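Local coordinates for protein glutathione uptake transporter (Shewanella oneidensis, PDB 4UVM) that belongs to the proton-dependent oligopeptide transporter family of the major facilitator superfamily and probably carries peptides across the membrane, at residues K9-I14 with D136-S141; S132-Q137 with K148-F153; T392-M397 with V480-M485. All coordinates share one frame; numbering follows the deposited sequence.

Contact 1: K9-I14 with D136-S141. With 78N ((2R)-2,3-dihydroxypropyl(7Z)-pentadec-7-enoate), chain F.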
loop_
_atom_site.group_PDB
_atom_site.type_symbol
_atom_site.label_atom_id
_atom_site.label_comp_id
_atom_site.label_asym_id
_atom_site.label_seq_id
_atom_site.Cartn_x
_atom_site.Cartn_y
_atom_site.Cartn_z
ATOM N N LYS A 9 -24.667 -23.329 -8.179
ATOM C CA LYS A 9 -23.530 -24.241 -8.089
ATOM C C LYS A 9 -22.200 -23.497 -8.147
ATOM O O LYS A 9 -22.102 -22.433 -8.757
ATOM C CB LYS A 9 -23.589 -25.282 -9.207
ATOM C CG LYS A 9 -24.994 -25.767 -9.506
ATOM C CD LYS A 9 -25.043 -27.262 -9.757
ATOM C CE LYS A 9 -26.482 -27.720 -9.931
ATOM N NZ LYS A 9 -27.340 -27.245 -8.808
ATOM N N TRP A 10 -21.180 -24.059 -7.508
ATOM C CA TRP A 10 -19.848 -23.474 -7.558
ATOM C C TRP A 10 -19.251 -23.643 -8.944
ATOM O O TRP A 10 -19.200 -24.752 -9.469
ATOM C CB TRP A 10 -18.922 -24.108 -6.519
ATOM C CG TRP A 10 -19.034 -23.510 -5.157
ATOM C CD1 TRP A 10 -19.725 -24.017 -4.096
ATOM C CD2 TRP A 10 -18.438 -22.286 -4.701
ATOM N NE1 TRP A 10 -19.597 -23.189 -3.009
ATOM C CE2 TRP A 10 -18.813 -22.120 -3.353
ATOM C CE3 TRP A 10 -17.627 -21.318 -5.302
ATOM C CZ2 TRP A 10 -18.403 -21.023 -2.593
ATOM C CZ3 TRP A 10 -17.219 -20.228 -4.543
ATOM C CH2 TRP A 10 -17.609 -20.092 -3.204
ATOM N N PRO A 11 -18.814 -22.532 -9.548
ATOM C CA PRO A 11 -18.042 -22.586 -10.792
ATOM C C PRO A 11 -16.759 -23.385 -10.595
ATOM O O PRO A 11 -16.007 -23.108 -9.662
ATOM C CB PRO A 11 -17.747 -21.111 -11.100
ATOM C CG PRO A 11 -18.180 -20.346 -9.908
ATOM C CD PRO A 11 -19.162 -21.157 -9.165
ATOM N N ARG A 12 -16.526 -24.369 -11.459
ATOM C CA ARG A 12 -15.426 -25.319 -11.287
ATOM C C ARG A 12 -14.041 -24.692 -11.435
ATOM O O ARG A 12 -13.030 -25.323 -11.122
ATOM C CB ARG A 12 -15.571 -26.472 -12.284
ATOM C CG ARG A 12 -16.747 -27.396 -12.005
ATOM C CD ARG A 12 -16.394 -28.459 -10.972
ATOM N NE ARG A 12 -17.563 -29.235 -10.564
ATOM C CZ ARG A 12 -17.505 -30.411 -9.948
ATOM N NH1 ARG A 12 -16.330 -30.961 -9.673
ATOM N NH2 ARG A 12 -18.625 -31.042 -9.613
ATOM N N GLN A 13 -13.995 -23.454 -11.913
ATOM C CA GLN A 13 -12.724 -22.767 -12.110
ATOM C C GLN A 13 -12.196 -22.130 -10.827
ATOM O O GLN A 13 -10.985 -21.958 -10.669
ATOM C CB GLN A 13 -12.862 -21.698 -13.192
ATOM C CG GLN A 13 -14.149 -20.898 -13.110
ATOM C CD GLN A 13 -15.191 -21.396 -14.087
ATOM O OE1 GLN A 13 -16.385 -21.365 -13.809
ATOM N NE2 GLN A 13 -14.738 -21.855 -15.244
ATOM N N ILE A 14 -13.104 -21.782 -9.919
ATOM C CA ILE A 14 -12.744 -21.089 -8.679
ATOM C C ILE A 14 -11.653 -21.786 -7.848
ATOM O O ILE A 14 -10.740 -21.113 -7.371
ATOM C CB ILE A 14 -13.993 -20.867 -7.792
ATOM C CG1 ILE A 14 -14.978 -19.933 -8.497
ATOM C CG2 ILE A 14 -13.608 -20.317 -6.426
ATOM C CD1 ILE A 14 -14.378 -18.593 -8.893
ATOM N N ASP A 136 -15.507 -12.067 -12.196
ATOM C CA ASP A 136 -16.315 -12.232 -13.401
ATOM C C ASP A 136 -16.376 -13.693 -13.854
ATOM O O ASP A 136 -16.497 -13.985 -15.042
ATOM C CB ASP A 136 -15.803 -11.326 -14.534
ATOM C CG ASP A 136 -14.348 -11.561 -14.881
ATOM O OD1 ASP A 136 -13.872 -12.710 -14.778
ATOM O OD2 ASP A 136 -13.677 -10.586 -15.282
ATOM N N GLN A 137 -16.293 -14.605 -12.892
ATOM C CA GLN A 137 -16.518 -16.020 -13.156
ATOM C C GLN A 137 -17.907 -16.400 -12.663
ATOM O O GLN A 137 -18.344 -17.542 -12.810
ATOM C CB GLN A 137 -15.455 -16.886 -12.476
ATOM C CG GLN A 137 -14.026 -16.537 -12.859
ATOM C CD GLN A 137 -13.720 -16.835 -14.312
ATOM O OE1 GLN A 137 -14.230 -17.802 -14.880
ATOM N NE2 GLN A 137 -12.879 -16.005 -14.922
ATOM N N PHE A 138 -18.590 -15.427 -12.069
ATOM C CA PHE A 138 -19.930 -15.635 -11.537
ATOM C C PHE A 138 -20.961 -14.889 -12.373
ATOM O O PHE A 138 -20.759 -13.723 -12.720
ATOM C CB PHE A 138 -20.011 -15.176 -10.078
ATOM C CG PHE A 138 -19.083 -15.909 -9.153
ATOM C CD1 PHE A 138 -19.493 -17.065 -8.512
ATOM C CD2 PHE A 138 -17.801 -15.437 -8.917
ATOM C CE1 PHE A 138 -18.642 -17.742 -7.658
ATOM C CE2 PHE A 138 -16.945 -16.111 -8.066
ATOM C CZ PHE A 138 -17.368 -17.265 -7.436
ATOM N N ASP A 139 -22.059 -15.562 -12.703
ATOM C CA ASP A 139 -23.171 -14.896 -13.368
ATOM C C ASP A 139 -24.239 -14.549 -12.338
ATOM O O ASP A 139 -23.998 -14.652 -11.133
ATOM C CB ASP A 139 -23.741 -15.770 -14.489
ATOM C CG ASP A 139 -24.158 -17.152 -14.009
ATOM O OD1 ASP A 139 -23.822 -17.519 -12.865
ATOM O OD2 ASP A 139 -24.813 -17.878 -14.787
ATOM N N GLN A 140 -25.414 -14.139 -12.808
ATOM C CA GLN A 140 -26.492 -13.729 -11.911
ATOM C C GLN A 140 -26.973 -14.884 -11.038
ATOM O O GLN A 140 -27.413 -14.678 -9.905
ATOM C CB GLN A 140 -27.665 -13.150 -12.706
ATOM C CG GLN A 140 -27.492 -11.687 -13.102
ATOM C CD GLN A 140 -26.375 -11.470 -14.112
ATOM O OE1 GLN A 140 -26.125 -12.317 -14.972
ATOM N NE2 GLN A 140 -25.694 -10.332 -14.006
ATOM N N SER A 141 -26.885 -16.101 -11.566
ATOM C CA SER A 141 -27.278 -17.283 -10.809
ATOM C C SER A 141 -26.241 -17.634 -9.741
ATOM O O SER A 141 -26.593 -18.062 -8.641
ATOM C CB SER A 141 -27.483 -18.466 -11.750
ATOM O OG SER A 141 -26.265 -18.827 -12.374
HETATM O O22 78N F . -15.549 -26.630 -3.590
HETATM C C19 78N F . -15.825 -25.278 -3.582
HETATM C C18 78N F . -14.754 -24.347 -4.035
HETATM O O20 78N F . -15.349 -23.247 -4.607
HETATM C C17 78N F . -13.894 -23.894 -2.895
HETATM O O16 78N F . -12.525 -23.798 -3.106
HETATM C C8 78N F . -11.697 -24.857 -2.786
HETATM O O15 78N F . -12.165 -25.864 -2.266
HETATM C C7 78N F . -10.219 -24.772 -3.082
HETATM C C6 78N F . -9.244 -24.956 -1.951
HETATM C C5 78N F . -7.775 -25.002 -2.290
HETATM C C4 78N F . -6.803 -24.509 -1.254
HETATM C C3 78N F . -5.340 -24.490 -1.610
HETATM C C2 78N F . -4.751 -25.758 -2.185
HETATM C C1 78N F . -3.380 -25.919 -2.288
HETATM C C9 78N F . -2.448 -24.826 -1.820
HETATM C C10 78N F . -0.978 -25.130 -1.821
HETATM C C11 78N F . -0.569 -26.565 -1.698
HETATM C C12 78N F . 0.477 -27.059 -2.642
HETATM C C13 78N F . 1.897 -26.749 -2.321
HETATM C C15 78N F . 4.366 -27.379 -2.553
HETATM C C14 78N F . 2.945 -27.624 -2.938
#
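Phe138 packs against Trp10, Pro11 and Ile14 in an apolar loop-to-loop contact, where the N-terminal segment 9-14, leading into helix 14-32, meets the connection between helices 127-135 and 143-175. Phe138 leaves its backbone with CG anti to the carbonyl carbon (chi1 -61°), and the side chains of Pro11 and Ile14 each cross it at about a right angle. Pro11 CG comes to 3.5 Å from Phe138 CE1, and Ile14 CD1 lies 3.6 Å from Phe138 CZ. Trp10 CZ3 reaches the edge of the phenyl ring, near its plane, 4.1 Å from Phe138 CZ. The indole also meets lipid: O20 of a bound monoacylglycerol stands over one face, toward the rim, with Trp10 CE3 its nearest ring atom at 3.1 Å. A type I turn from Pro11 to Ile14 brings Gln13 round to the second loop, where its CG approaches Gln137 OE1 at 3.6 Å, the two amide planes turned 46° apart. That oxygen accepts from the backbone N of Ile203, a residue outside both segments. With no hydrogen bond across the interface, the two loops are joined by van der Waals packing, mostly round Phe138, while the buried amide of Gln137 meets its polar needs elsewhere.

Contact 2: S132-Q137 with K148-F153. With 78N ((2R)-2,3-dihydroxypropyl(7Z)-pentadec-7-enoate), chain F.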
loop_
_atom_site.group_PDB
_atom_site.type_symbol
_atom_site.label_atom_id
_atom_site.label_comp_id
_atom_site.label_asym_id
_atom_site.label_seq_id
_atom_site.Cartn_x
_atom_site.Cartn_y
_atom_site.Cartn_z
ATOM N N SER A 132 -10.417 -9.365 -9.498
ATOM C CA SER A 132 -11.527 -9.084 -10.396
ATOM C C SER A 132 -11.773 -10.231 -11.381
ATOM O O SER A 132 -12.918 -10.518 -11.726
ATOM C CB SER A 132 -11.274 -7.778 -11.151
ATOM O OG SER A 132 -10.085 -7.858 -11.913
ATOM N N PHE A 133 -10.700 -10.877 -11.832
ATOM C CA PHE A 133 -10.817 -12.041 -12.711
ATOM C C PHE A 133 -11.631 -13.131 -12.023
ATOM O O PHE A 133 -12.436 -13.808 -12.654
ATOM C CB PHE A 133 -9.432 -12.572 -13.100
ATOM C CG PHE A 133 -9.457 -13.685 -14.121
ATOM C CD1 PHE A 133 -9.806 -13.432 -15.442
ATOM C CD2 PHE A 133 -9.099 -14.979 -13.767
ATOM C CE1 PHE A 133 -9.820 -14.452 -16.384
ATOM C CE2 PHE A 133 -9.111 -16.004 -14.708
ATOM C CZ PHE A 133 -9.473 -15.737 -16.017
ATOM N N MET A 134 -11.417 -13.290 -10.720
ATOM C CA MET A 134 -12.184 -14.244 -9.931
ATOM C C MET A 134 -13.645 -13.810 -9.872
ATOM O O MET A 134 -14.555 -14.641 -9.807
ATOM C CB MET A 134 -11.609 -14.361 -8.517
ATOM C CG MET A 134 -11.645 -15.769 -7.946
ATOM S SD MET A 134 -12.468 -15.878 -6.345
ATOM C CE MET A 134 -12.020 -14.306 -5.618
ATOM N N GLY A 135 -13.854 -12.498 -9.902
ATOM C CA GLY A 135 -15.181 -11.928 -9.792
ATOM C C GLY A 135 -16.066 -12.185 -10.994
ATOM O O GLY A 135 -17.251 -12.491 -10.837
ATOM N N ASP A 136 -15.507 -12.067 -12.196
ATOM C CA ASP A 136 -16.315 -12.232 -13.401
ATOM C C ASP A 136 -16.376 -13.693 -13.854
ATOM O O ASP A 136 -16.497 -13.985 -15.042
ATOM C CB ASP A 136 -15.803 -11.326 -14.534
ATOM C CG ASP A 136 -14.348 -11.561 -14.881
ATOM O OD1 ASP A 136 -13.872 -12.710 -14.778
ATOM O OD2 ASP A 136 -13.677 -10.586 -15.282
ATOM N N GLN A 137 -16.293 -14.605 -12.892
ATOM C CA GLN A 137 -16.518 -16.020 -13.156
ATOM C C GLN A 137 -17.907 -16.400 -12.663
ATOM O O GLN A 137 -18.344 -17.542 -12.810
ATOM C CB GLN A 137 -15.455 -16.886 -12.476
ATOM C CG GLN A 137 -14.026 -16.537 -12.859
ATOM C CD GLN A 137 -13.720 -16.835 -14.312
ATOM O OE1 GLN A 137 -14.230 -17.802 -14.880
ATOM N NE2 GLN A 137 -12.879 -16.005 -14.922
ATOM N N LYS A 148 -18.840 -15.606 -0.799
ATOM C CA LYS A 148 -18.168 -16.685 -0.082
ATOM C C LYS A 148 -16.776 -16.913 -0.666
ATOM O O LYS A 148 -15.835 -17.241 0.056
ATOM C CB LYS A 148 -18.985 -17.982 -0.144
ATOM C CG LYS A 148 -20.443 -17.864 0.306
ATOM C CD LYS A 148 -21.170 -19.203 0.132
ATOM C CE LYS A 148 -22.679 -19.081 0.346
ATOM N NZ LYS A 148 -23.394 -20.372 0.100
ATOM N N ALA A 149 -16.654 -16.733 -1.979
ATOM C CA ALA A 149 -15.385 -16.926 -2.675
ATOM C C ALA A 149 -14.369 -15.848 -2.307
ATOM O O ALA A 149 -13.198 -16.142 -2.070
ATOM C CB ALA A 149 -15.606 -16.950 -4.182
ATOM N N PHE A 150 -14.818 -14.599 -2.263
ATOM C CA PHE A 150 -13.946 -13.497 -1.871
ATOM C C PHE A 150 -13.642 -13.544 -0.376
ATOM O O PHE A 150 -12.684 -12.929 0.089
ATOM C CB PHE A 150 -14.572 -12.151 -2.240
ATOM C CG PHE A 150 -14.457 -11.808 -3.697
ATOM C CD1 PHE A 150 -13.357 -11.108 -4.170
ATOM C CD2 PHE A 150 -15.445 -12.179 -4.596
ATOM C CE1 PHE A 150 -13.246 -10.785 -5.513
ATOM C CE2 PHE A 150 -15.339 -11.859 -5.936
ATOM C CZ PHE A 150 -14.238 -11.162 -6.395
ATOM N N ASP A 151 -14.467 -14.265 0.375
ATOM C CA ASP A 151 -14.194 -14.491 1.788
ATOM C C ASP A 151 -12.957 -15.373 1.929
ATOM O O ASP A 151 -12.109 -15.141 2.794
ATOM C CB ASP A 151 -15.398 -15.132 2.480
ATOM C CG ASP A 151 -16.298 -14.112 3.156
ATOM O OD1 ASP A 151 -16.234 -12.916 2.794
ATOM O OD2 ASP A 151 -17.071 -14.510 4.053
ATOM N N MET A 152 -12.860 -16.379 1.066
ATOM C CA MET A 152 -11.713 -17.276 1.046
ATOM C C MET A 152 -10.429 -16.524 0.709
ATOM O O MET A 152 -9.368 -16.806 1.271
ATOM C CB MET A 152 -11.941 -18.403 0.043
ATOM C CG MET A 152 -13.023 -19.379 0.459
ATOM S SD MET A 152 -13.380 -20.615 -0.806
ATOM C CE MET A 152 -13.513 -22.095 0.194
ATOM N N PHE A 153 -10.537 -15.579 -0.219
ATOM C CA PHE A 153 -9.420 -14.718 -0.579
ATOM C C PHE A 153 -8.866 -14.039 0.659
ATOM O O PHE A 153 -7.670 -14.093 0.924
ATOM C CB PHE A 153 -9.860 -13.675 -1.603
ATOM C CG PHE A 153 -9.203 -13.823 -2.938
ATOM C CD1 PHE A 153 -9.229 -15.033 -3.607
ATOM C CD2 PHE A 153 -8.575 -12.746 -3.533
ATOM C CE1 PHE A 153 -8.628 -15.171 -4.842
ATOM C CE2 PHE A 153 -7.973 -12.872 -4.764
ATOM C CZ PHE A 153 -7.997 -14.086 -5.422
HETATM O O22 78N F . -15.549 -26.630 -3.590
HETATM C C19 78N F . -15.825 -25.278 -3.582
HETATM C C18 78N F . -14.754 -24.347 -4.035
HETATM O O20 78N F . -15.349 -23.247 -4.607
HETATM C C17 78N F . -13.894 -23.894 -2.895
HETATM O O16 78N F . -12.525 -23.798 -3.106
HETATM C C8 78N F . -11.697 -24.857 -2.786
HETATM O O15 78N F . -12.165 -25.864 -2.266
HETATM C C7 78N F . -10.219 -24.772 -3.082
HETATM C C6 78N F . -9.244 -24.956 -1.951
HETATM C C5 78N F . -7.775 -25.002 -2.290
HETATM C C4 78N F . -6.803 -24.509 -1.254
HETATM C C3 78N F . -5.340 -24.490 -1.610
HETATM C C2 78N F . -4.751 -25.758 -2.185
HETATM C C1 78N F . -3.380 -25.919 -2.288
HETATM C C9 78N F . -2.448 -24.826 -1.820
HETATM C C10 78N F . -0.978 -25.130 -1.821
HETATM C C11 78N F . -0.569 -26.565 -1.698
HETATM C C12 78N F . 0.477 -27.059 -2.642
HETATM C C13 78N F . 1.897 -26.749 -2.321
HETATM C C15 78N F . 4.366 -27.379 -2.553
HETATM C C14 78N F . 2.945 -27.624 -2.938
#
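Met134 and Phe150 bring together two consecutive helices of the transporter's helical membrane fold, the C-terminal end of helix 127-135 and the early part of helix 143-175, in a Met-aromatic contact. The methyl of Met134 does most of the touching. CE sits over the centre of the Phe150 ring, 3.7 Å from its centroid and 10° off the ring normal, a CH-pi contact. The same carbon lies over one face of Phe153, also 3.7 Å from the centroid but displaced toward the rim, with Phe153 CD1 its closest atom at 3.5 Å. Met134 and Phe153 reach toward each other tip to tip. The bend of Met134 at chi2 (-126°) sets SD, 4.0 Å from Ala149 CB, and that at chi3 (-34°) turns CE to the two rings. Phe150 also presents its edge to the other backbone, where Gly135 CA lies near the ring plane, 3.6 Å from CZ. An alanine in place of Phe150 would probably leave the Met134 methyl without one of its two aromatic faces and open a gap beside Gly135. At the end of helix 127-135, Gln137 NE2 donates to Phe133 O at 3.2 Å and lies above the centre of the Phe133 ring, tying the loop back onto the helix. Met134 also touches Ile17 and Ile18 of helix 14-32. On another side of helix 143-175, Met152 CE meets lipid, 3.6 Å from C17 of the monoacylglycerol. Because the contacts between the segments are CH-pi, sulfur-aromatic and aliphatic, with no hydrogen bond among them, the pairing rests on dispersion, chiefly where one methyl meets two ring faces, with Gly135 against the Phe150 edge adding to it.

Contact 3: T392-M397 with V480-M485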
loop_
_atom_site.group_PDB
_atom_site.type_symbol
_atom_site.label_atom_id
_atom_site.label_comp_id
_atom_site.label_asym_id
_atom_site.label_seq_id
_atom_site.Cartn_x
_atom_site.Cartn_y
_atom_site.Cartn_z
ATOM N N THR A 392 8.067 6.036 22.831
ATOM C CA THR A 392 8.470 6.024 24.233
ATOM C C THR A 392 9.365 4.824 24.519
ATOM O O THR A 392 10.338 4.936 25.263
ATOM C CB THR A 392 7.259 5.990 25.190
ATOM O OG1 THR A 392 6.518 4.781 24.988
ATOM C CG2 THR A 392 6.354 7.190 24.955
ATOM N N ILE A 393 9.028 3.684 23.922
ATOM C CA ILE A 393 9.811 2.463 24.078
ATOM C C ILE A 393 11.263 2.693 23.666
ATOM O O ILE A 393 12.189 2.274 24.360
ATOM C CB ILE A 393 9.212 1.305 23.252
ATOM C CG1 ILE A 393 7.958 0.760 23.937
ATOM C CG2 ILE A 393 10.227 0.194 23.060
ATOM C CD1 ILE A 393 7.357 -0.455 23.259
ATOM N N GLN A 394 11.452 3.378 22.544
ATOM C CA GLN A 394 12.785 3.714 22.064
ATOM C C GLN A 394 13.504 4.623 23.056
ATOM O O GLN A 394 14.691 4.447 23.320
ATOM C CB GLN A 394 12.708 4.383 20.692
ATOM C CG GLN A 394 14.045 4.512 19.993
ATOM C CD GLN A 394 14.673 3.168 19.694
ATOM O OE1 GLN A 394 13.973 2.171 19.517
ATOM N NE2 GLN A 394 15.999 3.131 19.645
ATOM N N LEU A 395 12.774 5.593 23.599
ATOM C CA LEU A 395 13.299 6.465 24.644
ATOM C C LEU A 395 13.616 5.672 25.903
ATOM O O LEU A 395 14.696 5.795 26.482
ATOM C CB LEU A 395 12.300 7.575 24.978
ATOM C CG LEU A 395 12.120 8.696 23.958
ATOM C CD1 LEU A 395 11.289 9.821 24.556
ATOM C CD2 LEU A 395 13.473 9.207 23.498
ATOM N N MET A 396 12.652 4.860 26.318
ATOM C CA MET A 396 12.768 4.078 27.537
ATOM C C MET A 396 13.885 3.042 27.440
ATOM O O MET A 396 14.524 2.716 28.439
ATOM C CB MET A 396 11.434 3.401 27.846
ATOM C CG MET A 396 11.440 2.559 29.095
ATOM S SD MET A 396 9.794 1.958 29.499
ATOM C CE MET A 396 8.926 3.508 29.741
ATOM N N MET A 397 14.138 2.539 26.236
ATOM C CA MET A 397 15.169 1.521 26.074
ATOM C C MET A 397 16.482 2.113 25.556
ATOM O O MET A 397 17.429 1.383 25.274
ATOM C CB MET A 397 14.676 0.395 25.155
ATOM C CG MET A 397 14.916 0.603 23.671
ATOM S SD MET A 397 14.455 -0.873 22.735
ATOM C CE MET A 397 15.463 -0.661 21.273
ATOM N N VAL A 480 18.149 10.016 17.207
ATOM C CA VAL A 480 17.584 10.198 15.869
ATOM C C VAL A 480 16.531 9.141 15.548
ATOM O O VAL A 480 15.493 9.439 14.961
ATOM C CB VAL A 480 18.688 10.158 14.790
ATOM C CG1 VAL A 480 18.094 10.332 13.402
ATOM C CG2 VAL A 480 19.737 11.226 15.064
ATOM N N THR A 481 16.813 7.908 15.955
ATOM C CA THR A 481 15.885 6.796 15.805
ATOM C C THR A 481 14.533 7.096 16.455
ATOM O O THR A 481 13.482 6.889 15.845
ATOM C CB THR A 481 16.483 5.510 16.407
ATOM O OG1 THR A 481 17.588 5.082 15.602
ATOM C CG2 THR A 481 15.450 4.401 16.471
ATOM N N ALA A 482 14.564 7.603 17.684
ATOM C CA ALA A 482 13.333 7.911 18.409
ATOM C C ALA A 482 12.658 9.169 17.870
ATOM O O ALA A 482 11.429 9.255 17.836
ATOM C CB ALA A 482 13.615 8.064 19.896
ATOM N N PHE A 483 13.464 10.141 17.454
ATOM C CA PHE A 483 12.944 11.406 16.946
ATOM C C PHE A 483 12.051 11.204 15.723
ATOM O O PHE A 483 10.992 11.823 15.613
ATOM C CB PHE A 483 14.094 12.355 16.601
ATOM C CG PHE A 483 13.647 13.652 15.986
ATOM C CD1 PHE A 483 13.238 14.707 16.786
ATOM C CD2 PHE A 483 13.645 13.820 14.609
ATOM C CE1 PHE A 483 12.830 15.903 16.224
ATOM C CE2 PHE A 483 13.235 15.013 14.044
ATOM C CZ PHE A 483 12.827 16.055 14.852
ATOM N N GLN A 484 12.485 10.342 14.808
ATOM C CA GLN A 484 11.722 10.051 13.599
ATOM C C GLN A 484 10.359 9.451 13.934
ATOM O O GLN A 484 9.360 9.772 13.292
ATOM C CB GLN A 484 12.497 9.098 12.685
ATOM C CG GLN A 484 13.656 9.737 11.941
ATOM C CD GLN A 484 14.417 8.737 11.092
ATOM O OE1 GLN A 484 14.687 7.615 11.524
ATOM N NE2 GLN A 484 14.766 9.141 9.873
ATOM N N MET A 485 10.327 8.579 14.936
ATOM C CA MET A 485 9.100 7.898 15.333
ATOM C C MET A 485 8.037 8.879 15.813
ATOM O O MET A 485 6.859 8.751 15.477
ATOM C CB MET A 485 9.395 6.872 16.431
ATOM C CG MET A 485 10.419 5.820 16.031
ATOM S SD MET A 485 10.686 4.566 17.298
ATOM C CE MET A 485 11.839 3.486 16.458
#
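Gln394 crosses Thr481 and Met485 at about a right angle to each, reaching over from helix 372-396 to helix 480-506. With CG anti to the backbone N (chi1 -168°) and the chain bent at chi2, the aliphatic part of Gln394 lies on the second helix: CG is 3.6 Å from Ala482 CB. The amide then passes by the methyl of Thr481, whose CG2 is 3.5 Å from Gln394 NE2. Met485, extended beyond CG, approaches from one helical turn farther along, with SD 4.0 Å from Gln394 CB and CE near the amide oxygen. Leu395 supplies a second aliphatic contact, its CD2 lying 3.8 Å from Ala482 CB. Ala482 thus meets two neighbouring residues where the backbones come nearest, Gln394 CA and Ala482 CA being 5.6 Å apart. The short helical segments run nearly antiparallel, at 162°, their axes approaching to 8.9 Å; most of each helix is predicted to be transmembrane, consistent with packing in the helix bundle of the major facilitator superfamily. Gln394 therefore plays two parts: its chain packs against apolar groups of helix 480-506, while its buried OE1 accepts a hydrogen bond from Gln325 NE2 of helix 321-326.

Contacts 1 and 2 are neighbours, their centres 9 Å apart, and they share Asp136 and Gln137. They also touch directly: Ala149 CB of contact 2 lies 3.7 Å from Trp10 CZ3 and 3.7 Å from Phe138 CZ, while Met134 CG is 4.0 Å from Ile14 CD1. The packing thus runs on from the loops into the helices. Both meet the same monoacylglycerol, Trp10 and Ile14 from contact 1 and Met152 from contact 2 being part of its pocket. Contact 3 joins other helices on the opposite side of the chain's centre. Its centre is about 52 Å from that of contact 1 and about 43 Å from that of contact 2, and it touches neither.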